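Local coordinates for RagB/SusD family nutrient uptake outer membrane protein (Bacteroides thetaiotaomicron, PDB 7KV2) that probably binds beta-glucans at the cell surface as a SusD-family outer-membrane protein, helping the gut bacterium to capture and take up these polysaccharides, at residues A78-W82 and H454-V458; Y224-V228 and R236-A240; V228-N232 and W465-R469. All blocks are in the same frame, centred on the assembly; numbering follows the deposited sequence.

Contact 1. Residues A78-W82 and H454-V458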
# COMPACT_ATOMS: atom_id res chain seq x y z
N ALA A 78 -2.93 1.51 12.84
CA ALA A 78 -4.24 0.84 13.04
C ALA A 78 -4.14 -0.17 14.19
O ALA A 78 -3.43 0.08 15.19
CB ALA A 78 -4.67 0.21 11.72
N ASP A 79 -4.78 -1.34 14.05
CA ASP A 79 -5.08 -2.26 15.17
C ASP A 79 -4.66 -3.70 14.83
O ASP A 79 -5.19 -4.63 15.47
CB ASP A 79 -6.56 -2.17 15.56
CG ASP A 79 -7.54 -2.44 14.43
OD1 ASP A 79 -7.19 -2.19 13.27
OD2 ASP A 79 -8.70 -2.81 14.74
N ASP A 80 -3.72 -3.90 13.89
CA ASP A 80 -3.46 -5.28 13.37
C ASP A 80 -2.04 -5.75 13.65
O ASP A 80 -1.83 -6.97 13.84
CB ASP A 80 -3.72 -5.34 11.86
CG ASP A 80 -5.18 -5.22 11.49
OD1 ASP A 80 -6.03 -5.54 12.34
OD2 ASP A 80 -5.44 -4.73 10.40
N LEU A 81 -1.08 -4.82 13.65
CA LEU A 81 0.36 -5.09 13.79
C LEU A 81 0.88 -4.33 14.99
O LEU A 81 0.27 -3.25 15.34
CB LEU A 81 1.11 -4.61 12.54
CG LEU A 81 0.57 -5.06 11.19
CD1 LEU A 81 1.41 -4.44 10.07
CD2 LEU A 81 0.61 -6.58 11.06
N TRP A 82 2.01 -4.74 15.51
CA TRP A 82 2.84 -3.88 16.38
C TRP A 82 3.91 -3.19 15.51
O TRP A 82 3.85 -3.24 14.23
CB TRP A 82 3.42 -4.70 17.53
CG TRP A 82 2.38 -5.28 18.44
CD1 TRP A 82 2.23 -6.60 18.76
CD2 TRP A 82 1.35 -4.58 19.18
NE1 TRP A 82 1.19 -6.78 19.62
CE2 TRP A 82 0.66 -5.55 19.93
CE3 TRP A 82 1.01 -3.22 19.35
CZ2 TRP A 82 -0.42 -5.21 20.77
CZ3 TRP A 82 -0.03 -2.89 20.21
CH2 TRP A 82 -0.77 -3.88 20.87
N HIS A 454 -11.28 -5.61 6.90
CA HIS A 454 -10.35 -5.77 8.03
C HIS A 454 -9.71 -7.17 7.94
O HIS A 454 -8.50 -7.28 8.11
CB HIS A 454 -11.13 -5.56 9.35
CG HIS A 454 -10.25 -5.52 10.54
ND1 HIS A 454 -10.74 -5.66 11.82
CD2 HIS A 454 -8.92 -5.33 10.65
CE1 HIS A 454 -9.75 -5.55 12.68
NE2 HIS A 454 -8.60 -5.37 11.99
N LEU A 455 -10.53 -8.19 7.70
CA LEU A 455 -10.08 -9.60 7.59
C LEU A 455 -9.23 -9.78 6.32
O LEU A 455 -8.27 -10.56 6.36
CB LEU A 455 -11.33 -10.49 7.53
CG LEU A 455 -12.18 -10.57 8.81
CD1 LEU A 455 -13.44 -11.39 8.56
CD2 LEU A 455 -11.41 -11.22 9.95
N GLU A 456 -9.58 -9.06 5.25
CA GLU A 456 -9.07 -9.26 3.87
C GLU A 456 -7.68 -8.62 3.64
O GLU A 456 -6.88 -9.18 2.87
CB GLU A 456 -10.10 -8.70 2.89
CG GLU A 456 -9.77 -8.94 1.44
CD GLU A 456 -9.75 -10.37 0.93
OE1 GLU A 456 -10.25 -11.28 1.64
OE2 GLU A 456 -9.18 -10.57 -0.18
N PHE A 457 -7.40 -7.48 4.26
CA PHE A 457 -6.28 -6.60 3.85
C PHE A 457 -5.29 -6.30 4.98
O PHE A 457 -4.63 -5.29 4.91
CB PHE A 457 -6.84 -5.27 3.31
CG PHE A 457 -7.77 -5.40 2.13
CD1 PHE A 457 -7.31 -5.96 0.95
CD2 PHE A 457 -9.10 -5.01 2.22
CE1 PHE A 457 -8.16 -6.11 -0.13
CE2 PHE A 457 -9.95 -5.15 1.13
CZ PHE A 457 -9.47 -5.70 -0.04
N VAL A 458 -5.10 -7.17 5.94
CA VAL A 458 -4.08 -6.93 6.99
C VAL A 458 -2.74 -6.68 6.29
O VAL A 458 -2.32 -7.48 5.46
CB VAL A 458 -3.96 -8.07 7.99
CG1 VAL A 458 -2.73 -7.91 8.88
CG2 VAL A 458 -5.24 -8.28 8.81
O HOH W 1 -6.72 -5.05 8.03

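Contact 2. Residues Y224-V228 and R236-A240. With EDO (1,2-ethanediol), chain E.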
# COMPACT_ATOMS: atom_id res chain seq x y z
N TYR A 224 -9.77 6.19 -8.15
CA TYR A 224 -10.96 7.09 -8.13
C TYR A 224 -11.84 6.70 -6.93
O TYR A 224 -12.12 7.53 -6.04
CB TYR A 224 -11.64 7.05 -9.49
CG TYR A 224 -12.93 7.85 -9.57
CD1 TYR A 224 -14.11 7.35 -9.06
CD2 TYR A 224 -12.93 9.13 -10.08
CE1 TYR A 224 -15.30 8.07 -9.15
CE2 TYR A 224 -14.11 9.87 -10.16
CZ TYR A 224 -15.29 9.34 -9.70
OH TYR A 224 -16.44 10.07 -9.76
N ALA A 225 -12.20 5.41 -6.82
CA ALA A 225 -13.05 4.91 -5.72
C ALA A 225 -12.36 5.18 -4.38
O ALA A 225 -13.06 5.59 -3.39
CB ALA A 225 -13.33 3.43 -5.90
N GLU A 226 -11.05 4.96 -4.33
CA GLU A 226 -10.24 5.17 -3.11
C GLU A 226 -10.39 6.61 -2.62
O GLU A 226 -10.75 6.80 -1.42
CB GLU A 226 -8.77 4.86 -3.34
CG GLU A 226 -7.94 5.10 -2.08
CD GLU A 226 -6.50 4.61 -2.09
OE1 GLU A 226 -6.10 3.82 -3.00
OE2 GLU A 226 -5.77 5.07 -1.24
N ILE A 227 -10.12 7.60 -3.47
CA ILE A 227 -10.08 9.02 -3.00
C ILE A 227 -11.53 9.52 -2.77
O ILE A 227 -11.77 10.24 -1.75
CB ILE A 227 -9.22 9.89 -3.94
CG1 ILE A 227 -9.86 10.13 -5.30
CG2 ILE A 227 -7.81 9.32 -4.08
CD1 ILE A 227 -9.17 11.18 -6.10
N VAL A 228 -12.48 9.10 -3.60
CA VAL A 228 -13.93 9.43 -3.46
C VAL A 228 -14.41 8.93 -2.09
O VAL A 228 -15.08 9.71 -1.35
CB VAL A 228 -14.79 8.85 -4.60
CG1 VAL A 228 -16.26 8.87 -4.27
CG2 VAL A 228 -14.52 9.57 -5.90
N ARG A 236 -20.10 11.55 -5.73
CA ARG A 236 -19.38 10.77 -6.76
C ARG A 236 -19.51 9.27 -6.50
O ARG A 236 -18.89 8.51 -7.26
CB ARG A 236 -17.92 11.21 -6.81
CG ARG A 236 -17.71 12.46 -7.66
CD ARG A 236 -16.25 12.76 -7.82
NE ARG A 236 -16.09 13.89 -8.71
CZ ARG A 236 -16.21 15.17 -8.36
NH1 ARG A 236 -16.50 15.51 -7.11
NH2 ARG A 236 -16.04 16.10 -9.27
N TYR A 237 -20.31 8.86 -5.51
CA TYR A 237 -20.51 7.43 -5.13
C TYR A 237 -21.11 6.62 -6.28
O TYR A 237 -20.66 5.47 -6.54
CB TYR A 237 -21.35 7.32 -3.87
CG TYR A 237 -20.68 7.65 -2.56
CD1 TYR A 237 -19.37 8.09 -2.47
CD2 TYR A 237 -21.40 7.55 -1.38
CE1 TYR A 237 -18.78 8.37 -1.25
CE2 TYR A 237 -20.83 7.83 -0.15
CZ TYR A 237 -19.51 8.23 -0.08
OH TYR A 237 -18.99 8.55 1.13
N SER A 238 -22.11 7.16 -6.99
CA SER A 238 -22.80 6.44 -8.09
C SER A 238 -21.84 6.18 -9.24
O SER A 238 -21.94 5.10 -9.83
CB SER A 238 -24.03 7.19 -8.60
OG SER A 238 -25.10 6.99 -7.69
N THR A 239 -20.99 7.16 -9.55
CA THR A 239 -19.91 7.02 -10.59
C THR A 239 -18.88 5.97 -10.14
O THR A 239 -18.56 5.05 -10.92
CB THR A 239 -19.27 8.37 -10.87
OG1 THR A 239 -20.33 9.22 -11.32
CG2 THR A 239 -18.17 8.31 -11.91
N ALA A 240 -18.42 6.07 -8.90
CA ALA A 240 -17.46 5.09 -8.34
C ALA A 240 -18.07 3.70 -8.41
O ALA A 240 -17.35 2.76 -8.85
CB ALA A 240 -17.08 5.48 -6.94
C1 EDO E . -2.55 5.14 -0.20
O1 EDO E . -2.05 5.04 1.12
C2 EDO E . -2.84 3.85 -0.86
O2 EDO E . -3.08 3.88 -2.28

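Contact 3. Residues V228-N232 and W465-R469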
# COMPACT_ATOMS: atom_id res chain seq x y z
N VAL A 228 -12.48 9.10 -3.60
CA VAL A 228 -13.93 9.43 -3.46
C VAL A 228 -14.41 8.93 -2.09
O VAL A 228 -15.08 9.71 -1.35
CB VAL A 228 -14.79 8.85 -4.60
CG1 VAL A 228 -16.26 8.87 -4.27
CG2 VAL A 228 -14.52 9.57 -5.90
N MET A 229 -14.04 7.70 -1.73
CA MET A 229 -14.56 7.12 -0.47
C MET A 229 -13.82 7.73 0.71
O MET A 229 -14.49 7.99 1.74
CB MET A 229 -14.47 5.59 -0.49
CG MET A 229 -15.42 5.00 -1.51
SD MET A 229 -15.12 3.23 -1.86
CE MET A 229 -15.93 2.57 -0.41
N TYR A 230 -12.53 8.02 0.59
CA TYR A 230 -11.80 8.59 1.75
C TYR A 230 -12.33 10.02 2.03
O TYR A 230 -12.32 10.46 3.17
CB TYR A 230 -10.30 8.63 1.56
CG TYR A 230 -9.57 8.93 2.85
CD1 TYR A 230 -9.64 8.04 3.91
CD2 TYR A 230 -8.88 10.11 3.04
CE1 TYR A 230 -9.03 8.32 5.12
CE2 TYR A 230 -8.24 10.39 4.24
CZ TYR A 230 -8.34 9.50 5.30
OH TYR A 230 -7.71 9.74 6.48
N GLN A 231 -12.73 10.72 0.97
CA GLN A 231 -13.24 12.12 1.05
C GLN A 231 -14.68 12.13 1.58
O GLN A 231 -15.13 13.20 2.00
CB GLN A 231 -13.21 12.76 -0.34
CG GLN A 231 -13.69 14.22 -0.36
CD GLN A 231 -12.77 15.13 0.40
OE1 GLN A 231 -11.65 14.77 0.75
NE2 GLN A 231 -13.21 16.37 0.63
N ASN A 232 -15.38 11.01 1.50
CA ASN A 232 -16.82 10.86 1.80
C ASN A 232 -17.57 11.73 0.80
O ASN A 232 -18.53 12.44 1.21
CB ASN A 232 -17.15 11.19 3.26
CG ASN A 232 -16.80 10.04 4.20
OD1 ASN A 232 -15.85 10.11 4.95
ND2 ASN A 232 -17.52 8.94 4.11
N TRP A 465 -6.99 3.91 6.97
CA TRP A 465 -7.87 4.79 6.15
C TRP A 465 -9.33 4.36 6.29
O TRP A 465 -10.20 5.27 6.36
CB TRP A 465 -7.39 4.87 4.69
CG TRP A 465 -5.92 5.09 4.60
CD1 TRP A 465 -5.01 4.22 4.05
CD2 TRP A 465 -5.15 6.12 5.23
NE1 TRP A 465 -3.74 4.67 4.25
CE2 TRP A 465 -3.79 5.86 4.93
CE3 TRP A 465 -5.47 7.30 5.92
CZ2 TRP A 465 -2.77 6.69 5.35
CZ3 TRP A 465 -4.45 8.12 6.35
CH2 TRP A 465 -3.13 7.82 6.07
N ASP A 466 -9.63 3.06 6.32
CA ASP A 466 -11.03 2.57 6.49
C ASP A 466 -11.59 3.05 7.86
O ASP A 466 -12.76 3.49 7.91
CB ASP A 466 -11.14 1.05 6.28
CG ASP A 466 -10.90 0.61 4.84
OD1 ASP A 466 -11.07 1.46 3.91
OD2 ASP A 466 -10.50 -0.57 4.66
N LEU A 467 -10.81 2.94 8.93
CA LEU A 467 -11.25 3.37 10.29
C LEU A 467 -11.57 4.86 10.27
O LEU A 467 -12.63 5.26 10.81
CB LEU A 467 -10.17 3.09 11.33
CG LEU A 467 -10.07 1.63 11.73
CD1 LEU A 467 -8.83 1.37 12.54
CD2 LEU A 467 -11.36 1.14 12.41
N ILE A 468 -10.70 5.65 9.66
CA ILE A 468 -10.85 7.13 9.71
C ILE A 468 -12.10 7.48 8.90
O ILE A 468 -12.94 8.20 9.44
CB ILE A 468 -9.60 7.88 9.23
CG1 ILE A 468 -8.43 7.71 10.20
CG2 ILE A 468 -9.94 9.34 8.99
CD1 ILE A 468 -7.13 8.27 9.72
N ARG A 469 -12.24 6.98 7.65
CA ARG A 469 -13.29 7.45 6.70
C ARG A 469 -14.68 7.01 7.15
O ARG A 469 -15.66 7.67 6.72
CB ARG A 469 -13.03 6.98 5.27
CG ARG A 469 -13.28 5.50 5.03
CD ARG A 469 -12.75 5.07 3.67
NE ARG A 469 -12.93 3.64 3.48
CZ ARG A 469 -14.11 3.03 3.28
NH1 ARG A 469 -15.23 3.72 3.19
NH2 ARG A 469 -14.17 1.72 3.14
O HOH W 2 -16.12 6.38 3.23

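Contact 1. Residues A78-W82 and H454-V458
D80 lies opposite V458, their CA atoms 6.6 Å apart, where the irregular segment 78-82 passes the last turn of helix 446-456; the chain leaves helical geometry at F457. From the helix side H454 reaches across with CG anti to its backbone N (chi1 -172°), which carries the imidazole out to the loop. There NE2 donates to D80 OD1 at 2.6 Å with an N-H...O angle of 152°. The bond uses the syn lone pair of the carboxylate, and ring and carboxylate are nearly coplanar, 21° apart. The other oxygen, D80 OD2, takes a water proton at 2.7 Å, and the same water donates to H454 O at 2.9 Å, so the carboxylate holds the histidine's side chain directly and its backbone carbonyl through the water. H454 ND1 is hydrogen-bonded to E451 OE1, so both ring nitrogens are held and the ring's rotation is fixed. This His-carboxylate hydrogen bond joins an N-terminal loop to a helix end in the SusD family region. Beside it, V458 CG1 meets L81 CD2 at 4.2 Å. R331 of helix 326-331 and R463 of helix 463-469 make salt bridges to D80 OD1 and D79 OD2, so the loop is held among these two helices and 446-456.

Contact 2. Residues Y224-V228 and R236-A240
A225 and A240 bring the backbones of helices 217-231 and 237-249 to a CA-CA distance of 5.1 Å, and V228 pairs with R236 at the turn end, 6.5 Å apart. Two alanines make the close approach possible, A225 CB and A240 CB standing 4.4 Å from each other. Y224 reaches across with its CG anti to the backbone N (chi1 176°), laying the ring edge by A240: CE1 is 3.8 Å from A240 CB. Its hydroxyl OH ends between aliphatic groups, 3.3 Å from both R236 CD and T239 CG2, with the phenol crossing each side chain at about a right angle. V228 CG1 touches R236 CB and, separately, the edge of the Y237 ring, 3.7 Å from CD1. Cutting Y224 back to an alanine is likely to open a gap beside A240 and leave the R236 methylenes and the T239 methyl without the phenol end they pack on. The R236 guanidinium is held by salt bridges to D233 and E195, while helix 183-200 touches Y224 through V191. Two successive helices packed closely through small residues across a short turn form a helical hairpin, consistent with the tetratricopeptide-repeat architecture of SusD-family proteins.

Contact 3. Residues V228-N232 and W465-R469
Y230 swings its ring toward helix 463-469 with CG anti to the backbone N (chi1 -167°), and R469 meets it with CG lodged between its own backbone N and carbonyl carbon (chi1 73°). R469 CB rests 3.8 Å from Y230 CD1. The phenol end comes up to the edge of W465 and beside I468: OH is 3.4 Å from both W465 CE3 and I468 CG2. The two aromatics form an offset edge-to-face pair, W465 presenting its edge to the Y230 face with planes at 89° and centroids 5.5 Å apart. This joins the C-terminal end of helix 217-231, closed at N232 by a Schellman motif, to a helix in the SusD-family part of the chain, so residues distant in sequence share one helical core. The R469 guanidinium grips D466 side-on, NE donating to OD1 at 2.9 Å and NH2 adding a longer bond to the same oxygen, both from one face of the carboxylate. M229 runs alongside, its CE 3.8 Å from R469 NH1. A water accepts from that NH1 and donates to M229 O at 2.7 Å, while E414 pairs with NH1 and R453 with D466 OD2.

Helix 217-231 carries contacts 2 and 3: they share V228, whose side chain turns to the 236-240 side, and their centres are 11 Å apart. They touch where Y237 OH comes 3.2 Å from N232 CA. Contact 1 joins contact 3 through D79 OD1 and L467 CD1, 4.0 Å apart, and through the succession of helices 446-456 and 463-469; its centre is 16 Å from that of contact 3 and 23 Å from that of contact 2, which it does not touch. A 1,2-ethanediol, probably from the crystallisation liquor, lies near contacts 2 and 3: its O2 donates to E226 OE1, which takes no part in the contact with 236-240, and the W465 side chain is about 4 Å away.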